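Local coordinates for protein 3-oxo-tetronate kinase (Cupriavidus necator, PDB 5DMH) that catalyses the ATP-dependent phosphorylation of 3-oxo-tetronate to 3-oxo-tetronate 4-phosphate, giving ADP as the other product, at residues S141-A146 with E216-L221; D205-G210 with L239-E244. All blocks are in the same frame, centred on the assembly; numbering follows the deposited sequence.

Both contacts lie in the sugar-binding N-terminal domain, away from the nucleotide site, with centres about 13 Å apart. Contact 1 is core: an aromatic ring just ahead of strand 144-147 meets helix 211-223, and every touching residue is buried. Contact 2 is only partly buried. It sets helix 204-207 and the turn from V207 to G210 against helix 236-245. There a patch of apolar packing adjoins a water bridge between a carbonyl and a hydroxyl. Helices 204-207 and 211-223 follow each other in the chain, and their segments touch where R217 CG packs on A206 CB at 3.9 Å, which joins the two contacts.

Contact 1. Residues S141-A146 with E216-L221; sequences SDFTIA and ERIAAL
F143 and I218 meet in the layer between the parallel strands and a helix packed on them, in the alpha/beta sugar-binding N-terminal domain of this four-carbon acid sugar kinase. F143 stands just ahead of strand 144-147, and I218 and L221, one helical turn apart on helix 211-223, face it. The tight part lies at one corner of the ring: F143 CE2 is 3.6 Å from I218 CG2, and I218 CG1 follows at 4.1 Å from the same CE2. The two side chains cross at about a right angle, with the methyl approaching the ring obliquely. F143 CG is anti to the backbone N (chi1 -180°), which carries the ring out from the strand into the helix layer. On I218 the branch that is anti to N is CG2, and this methyl makes the close approach.

At CE1, beyond CZ from CE2, the packing is looser. F143 CE1 comes no nearer to L221 than 4.3 Å, at CB. The packing is wholly apolar and its touching residues are buried, with A229 of strand 228-231 also against F143 and L202 of strand 199-202 against both I218 and L221. Toward solvent the character changes: A219 points away from the strand on the exposed side of the helix, while the partly exposed D142 forms a salt bridge through OD1 with R222 NH2. On the same helix the R217 guanidinium is partly covered on one face by L221 CD2, which sits 3.6 Å above its plane, nearer its margin than its centre.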
loop_
_atom_site.group_PDB
_atom_site.type_symbol
_atom_site.label_atom_id
_atom_site.label_comp_id
_atom_site.label_asym_id
_atom_site.label_seq_id
_atom_site.Cartn_x
_atom_site.Cartn_y
_atom_site.Cartn_z
ATOM N N SER A 141 16.493 18.523 -0.556
ATOM C CA SER A 141 15.292 19.291 -0.877
ATOM C C SER A 141 14.677 19.810 0.414
ATOM O O SER A 141 14.666 19.105 1.420
ATOM C CB SER A 141 14.282 18.417 -1.612
ATOM O OG SER A 141 13.166 19.184 -2.021
ATOM N N ASP A 142 14.120 21.024 0.375
ATOM C CA ASP A 142 13.603 21.642 1.575
ATOM C C ASP A 142 12.092 21.582 1.723
ATOM O O ASP A 142 11.542 22.167 2.665
ATOM C CB ASP A 142 14.091 23.106 1.681
ATOM C CG ASP A 142 13.497 24.024 0.616
ATOM O OD1 ASP A 142 12.581 23.612 -0.124
ATOM O OD2 ASP A 142 13.950 25.191 0.529
ATOM N N PHE A 143 11.424 20.840 0.849
ATOM C CA PHE A 143 9.956 20.795 0.885
ATOM C C PHE A 143 9.330 19.625 0.150
ATOM O O PHE A 143 9.737 19.284 -0.953
ATOM C CB PHE A 143 9.396 22.067 0.259
ATOM C CG PHE A 143 7.894 22.134 0.247
ATOM C CD1 PHE A 143 7.217 22.662 1.319
ATOM C CD2 PHE A 143 7.161 21.675 -0.847
ATOM C CE1 PHE A 143 5.836 22.738 1.310
ATOM C CE2 PHE A 143 5.783 21.761 -0.868
ATOM C CZ PHE A 143 5.121 22.292 0.219
ATOM N N THR A 144 8.288 19.054 0.739
ATOM C CA THR A 144 7.421 18.150 -0.019
ATOM C C THR A 144 6.007 18.300 0.460
ATOM O O THR A 144 5.766 18.971 1.457
ATOM C CB THR A 144 7.852 16.683 0.078
ATOM O OG1 THR A 144 7.126 15.935 -0.890
ATOM C CG2 THR A 144 7.598 16.132 1.449
ATOM N N ILE A 145 5.075 17.715 -0.280
ATOM C CA ILE A 145 3.696 17.634 0.165
ATOM C C ILE A 145 3.431 16.236 0.713
ATOM O O ILE A 145 4.154 15.262 0.415
ATOM C CB ILE A 145 2.666 17.916 -0.949
ATOM C CG1 ILE A 145 2.832 16.947 -2.116
ATOM C CG2 ILE A 145 2.760 19.395 -1.397
ATOM C CD1 ILE A 145 1.679 16.974 -3.062
ATOM N N ALA A 146 2.367 16.156 1.500
ATOM C CA ALA A 146 1.886 14.919 2.077
ATOM C C ALA A 146 0.377 14.869 1.788
ATOM O O ALA A 146 -0.404 15.619 2.378
ATOM C CB ALA A 146 2.149 14.914 3.572
ATOM N N GLU A 216 2.479 28.687 -6.708
ATOM C CA GLU A 216 2.792 29.942 -6.044
ATOM C C GLU A 216 2.659 29.794 -4.525
ATOM O O GLU A 216 3.492 30.308 -3.783
ATOM C CB GLU A 216 1.897 31.083 -6.534
ATOM C CG GLU A 216 2.231 31.566 -7.944
ATOM C CD GLU A 216 1.254 32.620 -8.435
ATOM O OE1 GLU A 216 0.022 32.477 -8.208
ATOM O OE2 GLU A 216 1.724 33.590 -9.051
ATOM N N ARG A 217 1.620 29.082 -4.079
ATOM C CA ARG A 217 1.385 28.897 -2.650
ATOM C C ARG A 217 2.474 28.019 -2.042
ATOM O O ARG A 217 2.933 28.253 -0.913
ATOM C CB ARG A 217 -0.006 28.308 -2.393
ATOM C CG ARG A 217 -0.308 28.136 -0.933
ATOM C CD ARG A 217 -0.256 29.454 -0.191
ATOM N NE ARG A 217 -0.498 29.265 1.230
ATOM C CZ ARG A 217 -0.046 30.086 2.174
ATOM N NH1 ARG A 217 0.640 31.171 1.843
ATOM N NH2 ARG A 217 -0.295 29.826 3.452
ATOM N N ILE A 218 2.935 27.034 -2.810
ATOM C CA ILE A 218 4.062 26.210 -2.385
ATOM C C ILE A 218 5.316 27.051 -2.210
ATOM O O ILE A 218 6.067 26.878 -1.233
ATOM C CB ILE A 218 4.307 25.022 -3.376
ATOM C CG1 ILE A 218 3.238 23.962 -3.149
ATOM C CG2 ILE A 218 5.716 24.439 -3.235
ATOM C CD1 ILE A 218 3.170 22.948 -4.229
ATOM N N ALA A 219 5.572 27.962 -3.145
ATOM C CA ALA A 219 6.728 28.825 -3.003
ATOM C C ALA A 219 6.590 29.663 -1.732
ATOM O O ALA A 219 7.573 29.893 -1.037
ATOM C CB ALA A 219 6.899 29.709 -4.209
ATOM N N ALA A 220 5.373 30.143 -1.431
ATOM C CA ALA A 220 5.174 30.932 -0.216
ATOM C C ALA A 220 5.357 30.100 1.055
ATOM O O ALA A 220 5.940 30.553 2.041
ATOM C CB ALA A 220 3.832 31.606 -0.226
ATOM N N LEU A 221 4.869 28.865 1.040
ATOM C CA LEU A 221 5.027 27.987 2.201
ATOM C C LEU A 221 6.487 27.718 2.480
ATOM O O LEU A 221 6.920 27.755 3.626
ATOM C CB LEU A 221 4.277 26.672 1.980
ATOM C CG LEU A 221 2.754 26.762 2.031
ATOM C CD1 LEU A 221 2.135 25.517 1.477
ATOM C CD2 LEU A 221 2.279 27.042 3.454
#

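Contact 2. Residues D205-G210 with L239-E244; sequences DAVARG and LFTLGE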
loop_
_atom_site.group_PDB
_atom_site.type_symbol
_atom_site.label_atom_id
_atom_site.label_comp_id
_atom_site.label_asym_id
_atom_site.label_seq_id
_atom_site.Cartn_x
_atom_site.Cartn_y
_atom_site.Cartn_z
ATOM N N ASP A 205 -8.301 26.109 -0.755
ATOM C CA ASP A 205 -8.662 27.322 -1.479
ATOM C C ASP A 205 -7.551 27.770 -2.441
ATOM O O ASP A 205 -7.832 28.364 -3.468
ATOM C CB ASP A 205 -9.107 28.419 -0.514
ATOM C CG ASP A 205 -8.043 28.807 0.510
ATOM O OD1 ASP A 205 -7.082 28.051 0.754
ATOM O OD2 ASP A 205 -8.187 29.905 1.091
ATOM N N ALA A 206 -6.302 27.411 -2.153
ATOM C CA ALA A 206 -5.238 27.603 -3.136
ATOM C C ALA A 206 -5.335 26.533 -4.225
ATOM O O ALA A 206 -5.246 26.836 -5.417
ATOM C CB ALA A 206 -3.862 27.567 -2.456
ATOM N N VAL A 207 -5.510 25.277 -3.808
ATOM C CA VAL A 207 -5.587 24.177 -4.757
ATOM C C VAL A 207 -6.734 24.390 -5.741
ATOM O O VAL A 207 -6.603 24.119 -6.941
ATOM C CB VAL A 207 -5.736 22.846 -4.034
ATOM C CG1 VAL A 207 -5.754 21.712 -5.046
ATOM C CG2 VAL A 207 -4.599 22.659 -3.041
ATOM N N ALA A 208 -7.840 24.937 -5.238
ATOM C CA ALA A 208 -9.019 25.155 -6.064
ATOM C C ALA A 208 -8.743 26.126 -7.217
ATOM O O ALA A 208 -9.443 26.091 -8.221
ATOM C CB ALA A 208 -10.165 25.664 -5.215
ATOM N N ARG A 209 -7.736 26.978 -7.065
ATOM C CA ARG A 209 -7.406 27.993 -8.057
ATOM C C ARG A 209 -6.553 27.487 -9.237
ATOM O O ARG A 209 -6.301 28.227 -10.158
ATOM C CB ARG A 209 -6.724 29.170 -7.384
ATOM C CG ARG A 209 -7.666 30.056 -6.518
ATOM C CD ARG A 209 -7.023 31.395 -6.172
ATOM N NE ARG A 209 -5.730 31.305 -5.497
ATOM C CZ ARG A 209 -5.558 31.276 -4.175
ATOM N NH1 ARG A 209 -6.604 31.321 -3.353
ATOM N NH2 ARG A 209 -4.332 31.188 -3.669
ATOM N N GLY A 210 -6.134 26.223 -9.214
ATOM C CA GLY A 210 -5.400 25.645 -10.325
ATOM C C GLY A 210 -3.903 25.525 -10.075
ATOM O O GLY A 210 -3.388 25.961 -9.038
ATOM N N LEU A 239 -6.317 16.554 -7.225
ATOM C CA LEU A 239 -5.135 15.700 -7.292
ATOM C C LEU A 239 -4.310 15.979 -8.559
ATOM O O LEU A 239 -3.064 16.015 -8.520
ATOM C CB LEU A 239 -5.540 14.228 -7.182
ATOM C CG LEU A 239 -5.970 13.764 -5.777
ATOM C CD1 LEU A 239 -6.515 12.364 -5.849
ATOM C CD2 LEU A 239 -4.825 13.849 -4.780
ATOM N N PHE A 240 -4.988 16.204 -9.688
ATOM C CA PHE A 240 -4.281 16.513 -10.912
ATOM C C PHE A 240 -3.624 17.891 -10.796
ATOM O O PHE A 240 -2.502 18.086 -11.277
ATOM C CB PHE A 240 -5.189 16.460 -12.139
ATOM C CG PHE A 240 -5.470 15.054 -12.619
ATOM C CD1 PHE A 240 -4.568 14.400 -13.442
ATOM C CD2 PHE A 240 -6.634 14.406 -12.257
ATOM C CE1 PHE A 240 -4.823 13.112 -13.898
ATOM C CE2 PHE A 240 -6.894 13.119 -12.710
ATOM C CZ PHE A 240 -5.985 12.481 -13.529
ATOM N N THR A 241 -4.319 18.825 -10.162
ATOM C CA THR A 241 -3.747 20.161 -9.921
ATOM C C THR A 241 -2.453 20.082 -9.084
ATOM O O THR A 241 -1.454 20.732 -9.395
ATOM C CB THR A 241 -4.770 21.064 -9.211
ATOM O OG1 THR A 241 -5.868 21.293 -10.094
ATOM C CG2 THR A 241 -4.138 22.404 -8.783
ATOM N N LEU A 242 -2.489 19.292 -8.021
ATOM C CA LEU A 242 -1.333 19.128 -7.151
ATOM C C LEU A 242 -0.160 18.485 -7.913
ATOM O O LEU A 242 0.976 18.949 -7.829
ATOM C CB LEU A 242 -1.728 18.305 -5.914
ATOM C CG LEU A 242 -2.574 19.026 -4.845
ATOM C CD1 LEU A 242 -3.241 18.015 -3.916
ATOM C CD2 LEU A 242 -1.716 19.993 -4.056
ATOM N N GLY A 243 -0.442 17.421 -8.661
ATOM C CA GLY A 243 0.570 16.767 -9.475
ATOM C C GLY A 243 1.287 17.726 -10.424
ATOM O O GLY A 243 2.517 17.780 -10.491
ATOM N N GLU A 244 0.506 18.511 -11.157
ATOM C CA GLU A 244 1.073 19.512 -12.044
ATOM C C GLU A 244 1.859 20.572 -11.260
ATOM O O GLU A 244 2.949 20.929 -11.664
ATOM C CB GLU A 244 -0.018 20.159 -12.901
ATOM C CG GLU A 244 0.547 21.126 -13.924
ATOM C CD GLU A 244 -0.503 21.803 -14.788
ATOM O OE1 GLU A 244 -1.681 21.390 -14.798
ATOM O OE2 GLU A 244 -0.131 22.776 -15.458
HETATM O O HOH W 1 -7.903 21.977 -8.419
#
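T241 on helix 236-245 is set against V207 and G210, the ends of a type I beta turn between helix 204-207 and helix 211-223. This is packing between neighbouring helical elements of the alpha/beta sugar-binding domain, away from the nucleotide site. From its CA, T241 directs CB toward the turn, and there the side chain divides. CG2, anti to the backbone N (chi1 -66° for OG1), packs against the turn: it lies 3.4 Å from G210 C and 3.5 Å from V207 O, and V207 CG1 is a further neighbour at 4.1 Å. OG1 takes the polar route. T241 OG1 is hydrogen-bonded to A237 O one turn back in its own helix and also to a water, whose O lies 2.7 Å from it. That water donates to V207 O.

The V207 carbonyl therefore has two partners, the water and the G210 N that closes the turn, while the T241 methyl rests beside it. G210 sits at the N-cap position of helix 211-223 and turns the chain with a positive phi of 103°. Its carbonyl oxygen bonds to T214 OG1 in that helix, and T214 also touches the T241 and L242 side chains.

Deeper in, the contact becomes purely apolar. The V207 and L242 side chains cross at about a right angle, and the end of L242 comes nearer than its CB direction suggests: L242 CD2 reaches V207 CG2 at 4.1 Å.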